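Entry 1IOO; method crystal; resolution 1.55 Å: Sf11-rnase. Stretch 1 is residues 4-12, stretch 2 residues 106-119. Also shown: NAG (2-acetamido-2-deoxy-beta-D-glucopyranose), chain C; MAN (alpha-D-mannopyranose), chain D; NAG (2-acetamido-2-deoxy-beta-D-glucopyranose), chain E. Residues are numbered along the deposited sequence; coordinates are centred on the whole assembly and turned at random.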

# COMPACT_ATOMS: atom_id res chain seq x y z
N TYR A 4 -13.76 4.48 5.58
CA TYR A 4 -13.02 3.23 5.45
C TYR A 4 -11.51 3.44 5.55
O TYR A 4 -11.01 4.56 5.53
CB TYR A 4 -13.33 2.59 4.09
CG TYR A 4 -12.88 3.41 2.89
CD1 TYR A 4 -11.62 3.23 2.32
CD2 TYR A 4 -13.69 4.41 2.36
CE1 TYR A 4 -11.18 4.02 1.26
CE2 TYR A 4 -13.27 5.21 1.30
CZ TYR A 4 -12.02 5.01 0.75
OH TYR A 4 -11.59 5.82 -0.28
N LEU A 5 -10.80 2.33 5.69
CA LEU A 5 -9.35 2.32 5.73
C LEU A 5 -8.83 1.64 4.48
O LEU A 5 -9.30 0.56 4.12
CB LEU A 5 -8.83 1.52 6.92
CG LEU A 5 -8.83 2.09 8.33
CD1 LEU A 5 -8.41 0.99 9.29
CD2 LEU A 5 -7.88 3.27 8.42
N GLN A 6 -7.89 2.27 3.79
CA GLN A 6 -7.33 1.65 2.61
C GLN A 6 -5.87 1.26 2.83
O GLN A 6 -5.02 2.12 3.04
CB GLN A 6 -7.42 2.57 1.39
CG GLN A 6 -6.83 1.90 0.15
CD GLN A 6 -6.84 2.76 -1.09
OE1 GLN A 6 -6.44 2.31 -2.17
NE2 GLN A 6 -7.30 4.00 -0.96
N LEU A 7 -5.61 -0.04 2.84
CA LEU A 7 -4.24 -0.51 2.92
C LEU A 7 -3.64 -0.47 1.52
O LEU A 7 -4.16 -1.12 0.61
CB LEU A 7 -4.18 -1.94 3.46
CG LEU A 7 -2.77 -2.55 3.50
CD1 LEU A 7 -1.95 -1.91 4.62
CD2 LEU A 7 -2.87 -4.06 3.72
N VAL A 8 -2.61 0.33 1.34
CA VAL A 8 -1.97 0.45 0.04
C VAL A 8 -0.66 -0.30 0.01
O VAL A 8 0.27 0.02 0.75
CB VAL A 8 -1.72 1.92 -0.34
CG1 VAL A 8 -1.11 2.00 -1.74
CG2 VAL A 8 -3.03 2.70 -0.27
N LEU A 9 -0.60 -1.32 -0.84
CA LEU A 9 0.59 -2.14 -0.98
C LEU A 9 1.32 -1.82 -2.28
O LEU A 9 0.73 -1.83 -3.36
CB LEU A 9 0.24 -3.62 -0.95
CG LEU A 9 -0.43 -4.11 0.35
CD1 LEU A 9 -0.84 -5.57 0.19
CD2 LEU A 9 0.50 -3.95 1.53
N THR A 10 2.61 -1.55 -2.15
CA THR A 10 3.46 -1.22 -3.28
C THR A 10 4.15 -2.45 -3.85
O THR A 10 4.55 -3.35 -3.11
CB THR A 10 4.62 -0.29 -2.85
OG1 THR A 10 4.10 0.98 -2.42
CG2 THR A 10 5.62 -0.11 -3.98
N TRP A 11 4.24 -2.51 -5.17
CA TRP A 11 5.05 -3.52 -5.81
C TRP A 11 6.42 -2.89 -6.06
O TRP A 11 6.56 -2.06 -6.96
CB TRP A 11 4.41 -3.98 -7.13
CG TRP A 11 5.22 -5.04 -7.86
CD1 TRP A 11 5.66 -4.98 -9.15
CD2 TRP A 11 5.69 -6.29 -7.33
NE1 TRP A 11 6.38 -6.11 -9.45
CE2 TRP A 11 6.42 -6.93 -8.35
CE3 TRP A 11 5.57 -6.92 -6.08
CZ2 TRP A 11 7.03 -8.17 -8.18
CZ3 TRP A 11 6.17 -8.17 -5.90
CH2 TRP A 11 6.90 -8.78 -6.95
N PRO A 12 7.42 -3.20 -5.21
CA PRO A 12 8.77 -2.64 -5.29
C PRO A 12 9.41 -2.51 -6.66
O PRO A 12 9.95 -1.45 -6.99
CB PRO A 12 9.56 -3.53 -4.34
CG PRO A 12 8.54 -3.82 -3.28
CD PRO A 12 7.34 -4.19 -4.13
C1 NAG C . 3.48 -13.97 5.48
C2 NAG C . 2.41 -14.91 5.99
C3 NAG C . 2.48 -15.04 7.52
C4 NAG C . 3.91 -15.42 7.97
C5 NAG C . 4.92 -14.44 7.34
C6 NAG C . 6.36 -14.81 7.63
C7 NAG C . 0.39 -15.10 4.69
C8 NAG C . -0.91 -14.47 4.22
N2 NAG C . 1.10 -14.43 5.59
O3 NAG C . 1.57 -16.04 7.94
O4 NAG C . 4.03 -15.35 9.41
O5 NAG C . 4.78 -14.43 5.90
O6 NAG C . 6.70 -16.06 7.04
O7 NAG C . 0.75 -16.18 4.22
C1 MAN D . -1.62 -16.76 10.21
C2 MAN D . -2.11 -16.32 8.82
C3 MAN D . -1.80 -14.84 8.61
C4 MAN D . -2.40 -14.00 9.74
C5 MAN D . -1.89 -14.52 11.09
C6 MAN D . -2.51 -13.80 12.27
O2 MAN D . -3.51 -16.54 8.72
O3 MAN D . -2.32 -14.41 7.36
O4 MAN D . -2.03 -12.64 9.58
O5 MAN D . -2.19 -15.93 11.22
O6 MAN D . -3.77 -14.36 12.60
C1 NAG E . 5.53 -11.89 1.07
C2 NAG E . 6.16 -13.18 1.62
C3 NAG E . 5.12 -14.03 2.34
C4 NAG E . 4.46 -13.19 3.42
C5 NAG E . 3.82 -11.96 2.77
C6 NAG E . 3.16 -11.05 3.79
C7 NAG E . 7.88 -14.64 0.75
C8 NAG E . 8.25 -15.67 -0.29
N2 NAG E . 6.76 -13.94 0.54
O3 NAG E . 5.76 -15.15 2.93
O4 NAG E . 3.45 -13.97 4.09
O5 NAG E . 4.84 -11.17 2.11
O6 NAG E . 4.12 -10.47 4.66
O7 NAG E . 8.60 -14.48 1.74
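Stretch 2, residues 106-119: GLALRLKDKFDLLR

Stretch 2 packs a helix, a short turn and the start of a second helix along one side of a strand, and the contact is read most easily from the strand. Residues 4-10 are extended, so successive side chains alternate: Leu-5, Leu-7 and Leu-9 point their CA-to-CB bonds toward stretch 2, while Gln-6 points away and Val-8 and Thr-10 are out of its reach. The first rule is therefore a simple one of period two, with leucine at every facing position.

The helix that includes residues 106-113 begins earlier in the chain. Residues 106-112 stay close to phi -60°, psi -40°, and the i to i+4 bonds are regular, as in Lys-112 N to Ala-108 O at 3.0 Å. Its axis crosses that of the strand at -66°, the N-to-C directions lying 66° apart, with a closest approach of 9.6 Å. The axes cross steeply, and the facing leucines meet successive parts of stretch 2: Leu-5 meets Leu-107, Leu-7 the stretch from Ala-108 to Phe-115, and Leu-9 Lys-112 and Leu-117.

Leu-7 is the centre, giving up 85 Å² to the other stretch, the largest share of any residue here. The backbones also come near at this point, with the CA of Leu-7 7.2 Å from the CA of Ala-108. Ala-108 directs its CB sideways, and Leu-7 CD1 lies 4.2 Å from Ala-108 O, which is already the acceptor for Lys-112 N. With chi1 t and chi2 p, Leu-7 also brings CD2 to 3.8 Å from Leu-111 CB, 4.0 Å from Lys-112 N and 4.3 Å from Phe-115 CE1. One methyl thus touches the helix and the aromatic ring beyond it.

Leu-9 follows with 68 Å², in the m, t rotamer, and it spans two segments. Its CD2 rests 4.0 Å from Lys-112 CG, while its CD1 meets Leu-117 CD1 at 3.6 Å. Lys-112 can serve a buried apolar site because its aliphatic part makes the contact while its end leads away, NZ lying 2.9 Å from O6 of the chain E NAG in a hydrogen bond, although the position of NZ is less certain.

Between the helices Phe-115 is extended, at phi -125°, psi 155°, and Asp-116 then caps the second helix, its OD1 accepting from Arg-119 N at 3.2 Å. This turn lets Leu-117 and Leu-118 continue the contact. Trp-11, just past the strand and itself at an N-cap position, gives up 37 Å²; its CB points sideways but its ring end comes nearer, placing CH2 3.9 Å from Leu-118 CD1, an oblique approach.

At the other end, Leu-5 CD1 meets Leu-107 CD2 at 3.7 Å. No hydrogen bond links the two stretches, and the 407 Å² buried between them is held by apolar packing. For a designer, the lesson is alternate leucines on the strand, an alanine at the nearest CA approach here, and a capped break that brings fresh side chains to the strand's C-terminal end and the residue after it.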

# COMPACT_ATOMS: atom_id res chain seq x y z
N GLY A 106 0.96 -0.75 14.01
CA GLY A 106 0.75 -2.16 14.32
C GLY A 106 -0.35 -2.73 13.45
O GLY A 106 -0.27 -3.88 13.00
N LEU A 107 -1.39 -1.94 13.23
CA LEU A 107 -2.50 -2.37 12.39
C LEU A 107 -2.04 -2.58 10.95
O LEU A 107 -2.38 -3.57 10.31
CB LEU A 107 -3.64 -1.35 12.40
CG LEU A 107 -4.82 -1.69 11.47
CD1 LEU A 107 -5.42 -3.04 11.87
CD2 LEU A 107 -5.87 -0.60 11.52
N ALA A 108 -1.25 -1.63 10.45
CA ALA A 108 -0.72 -1.73 9.10
C ALA A 108 0.03 -3.04 8.92
O ALA A 108 -0.14 -3.74 7.93
CB ALA A 108 0.19 -0.54 8.80
N LEU A 109 0.86 -3.39 9.90
CA LEU A 109 1.63 -4.62 9.85
C LEU A 109 0.71 -5.84 9.90
O LEU A 109 0.91 -6.81 9.17
CB LEU A 109 2.63 -4.67 11.01
CG LEU A 109 3.81 -3.69 10.90
CD1 LEU A 109 4.61 -3.67 12.20
CD2 LEU A 109 4.69 -4.10 9.74
N ARG A 110 -0.31 -5.78 10.75
CA ARG A 110 -1.27 -6.88 10.88
C ARG A 110 -2.02 -7.11 9.57
O ARG A 110 -2.16 -8.25 9.12
CB ARG A 110 -2.27 -6.58 12.00
CG ARG A 110 -3.31 -7.69 12.22
CD ARG A 110 -4.17 -7.40 13.45
NE ARG A 110 -5.28 -6.48 13.17
CZ ARG A 110 -6.36 -6.82 12.48
NH1 ARG A 110 -6.49 -8.04 11.99
NH2 ARG A 110 -7.33 -5.93 12.29
N LEU A 111 -2.51 -6.03 8.97
CA LEU A 111 -3.26 -6.14 7.72
C LEU A 111 -2.37 -6.66 6.59
O LEU A 111 -2.82 -7.46 5.77
CB LEU A 111 -3.88 -4.79 7.34
CG LEU A 111 -4.90 -4.28 8.36
CD1 LEU A 111 -5.51 -2.97 7.88
CD2 LEU A 111 -5.99 -5.31 8.57
N LYS A 112 -1.13 -6.21 6.55
CA LYS A 112 -0.19 -6.66 5.53
C LYS A 112 0.05 -8.17 5.66
O LYS A 112 0.10 -8.89 4.67
CB LYS A 112 1.13 -5.89 5.69
CG LYS A 112 2.13 -6.03 4.54
CD LYS A 112 3.20 -7.05 4.83
CE LYS A 112 4.38 -6.86 3.89
NZ LYS A 112 5.41 -7.93 4.01
N ASP A 113 0.18 -8.62 6.90
CA ASP A 113 0.44 -10.02 7.20
C ASP A 113 -0.73 -10.92 6.81
O ASP A 113 -0.58 -12.13 6.67
CB ASP A 113 0.74 -10.18 8.69
CG ASP A 113 1.26 -11.55 9.03
OD1 ASP A 113 2.30 -11.94 8.46
OD2 ASP A 113 0.64 -12.23 9.87
N LYS A 114 -1.90 -10.32 6.63
CA LYS A 114 -3.09 -11.07 6.25
C LYS A 114 -3.03 -11.53 4.80
O LYS A 114 -3.77 -12.42 4.40
CB LYS A 114 -4.35 -10.20 6.41
CG LYS A 114 -4.93 -10.14 7.81
CD LYS A 114 -6.12 -9.17 7.85
CE LYS A 114 -7.19 -9.52 6.82
NZ LYS A 114 -7.88 -10.82 7.08
N PHE A 115 -2.14 -10.92 4.02
CA PHE A 115 -2.10 -11.25 2.61
C PHE A 115 -0.73 -11.68 2.12
O PHE A 115 0.31 -11.37 2.69
CB PHE A 115 -2.51 -10.04 1.75
CG PHE A 115 -3.82 -9.44 2.15
CD1 PHE A 115 -3.87 -8.28 2.92
CD2 PHE A 115 -5.02 -10.04 1.77
CE1 PHE A 115 -5.09 -7.73 3.32
CE2 PHE A 115 -6.24 -9.50 2.16
CZ PHE A 115 -6.29 -8.35 2.93
N ASP A 116 -0.79 -12.45 1.04
CA ASP A 116 0.35 -12.86 0.26
C ASP A 116 -0.07 -12.75 -1.19
O ASP A 116 -0.33 -13.75 -1.85
CB ASP A 116 0.80 -14.29 0.58
CG ASP A 116 2.13 -14.63 -0.08
OD1 ASP A 116 2.57 -13.88 -0.98
OD2 ASP A 116 2.73 -15.66 0.30
N LEU A 117 -0.25 -11.51 -1.62
CA LEU A 117 -0.76 -11.21 -2.95
C LEU A 117 0.10 -11.80 -4.05
O LEU A 117 -0.41 -12.19 -5.09
CB LEU A 117 -0.93 -9.70 -3.14
CG LEU A 117 -1.84 -9.00 -2.13
CD1 LEU A 117 -2.06 -7.56 -2.57
CD2 LEU A 117 -3.18 -9.72 -2.00
N LEU A 118 1.41 -11.85 -3.83
CA LEU A 118 2.29 -12.43 -4.83
C LEU A 118 1.92 -13.89 -5.07
O LEU A 118 1.86 -14.35 -6.22
CB LEU A 118 3.75 -12.31 -4.39
CG LEU A 118 4.76 -12.76 -5.45
CD1 LEU A 118 4.58 -11.93 -6.72
CD2 LEU A 118 6.16 -12.60 -4.91
N ARG A 119 1.67 -14.62 -3.99
CA ARG A 119 1.29 -16.02 -4.08
C ARG A 119 -0.13 -16.17 -4.66
O ARG A 119 -0.39 -17.05 -5.48
CB ARG A 119 1.38 -16.68 -2.70
CG ARG A 119 0.91 -18.13 -2.63
CD ARG A 119 1.70 -19.05 -3.55
NE ARG A 119 1.31 -20.44 -3.35
CZ ARG A 119 1.57 -21.43 -4.20
NH1 ARG A 119 2.23 -21.19 -5.32
NH2 ARG A 119 1.16 -22.66 -3.93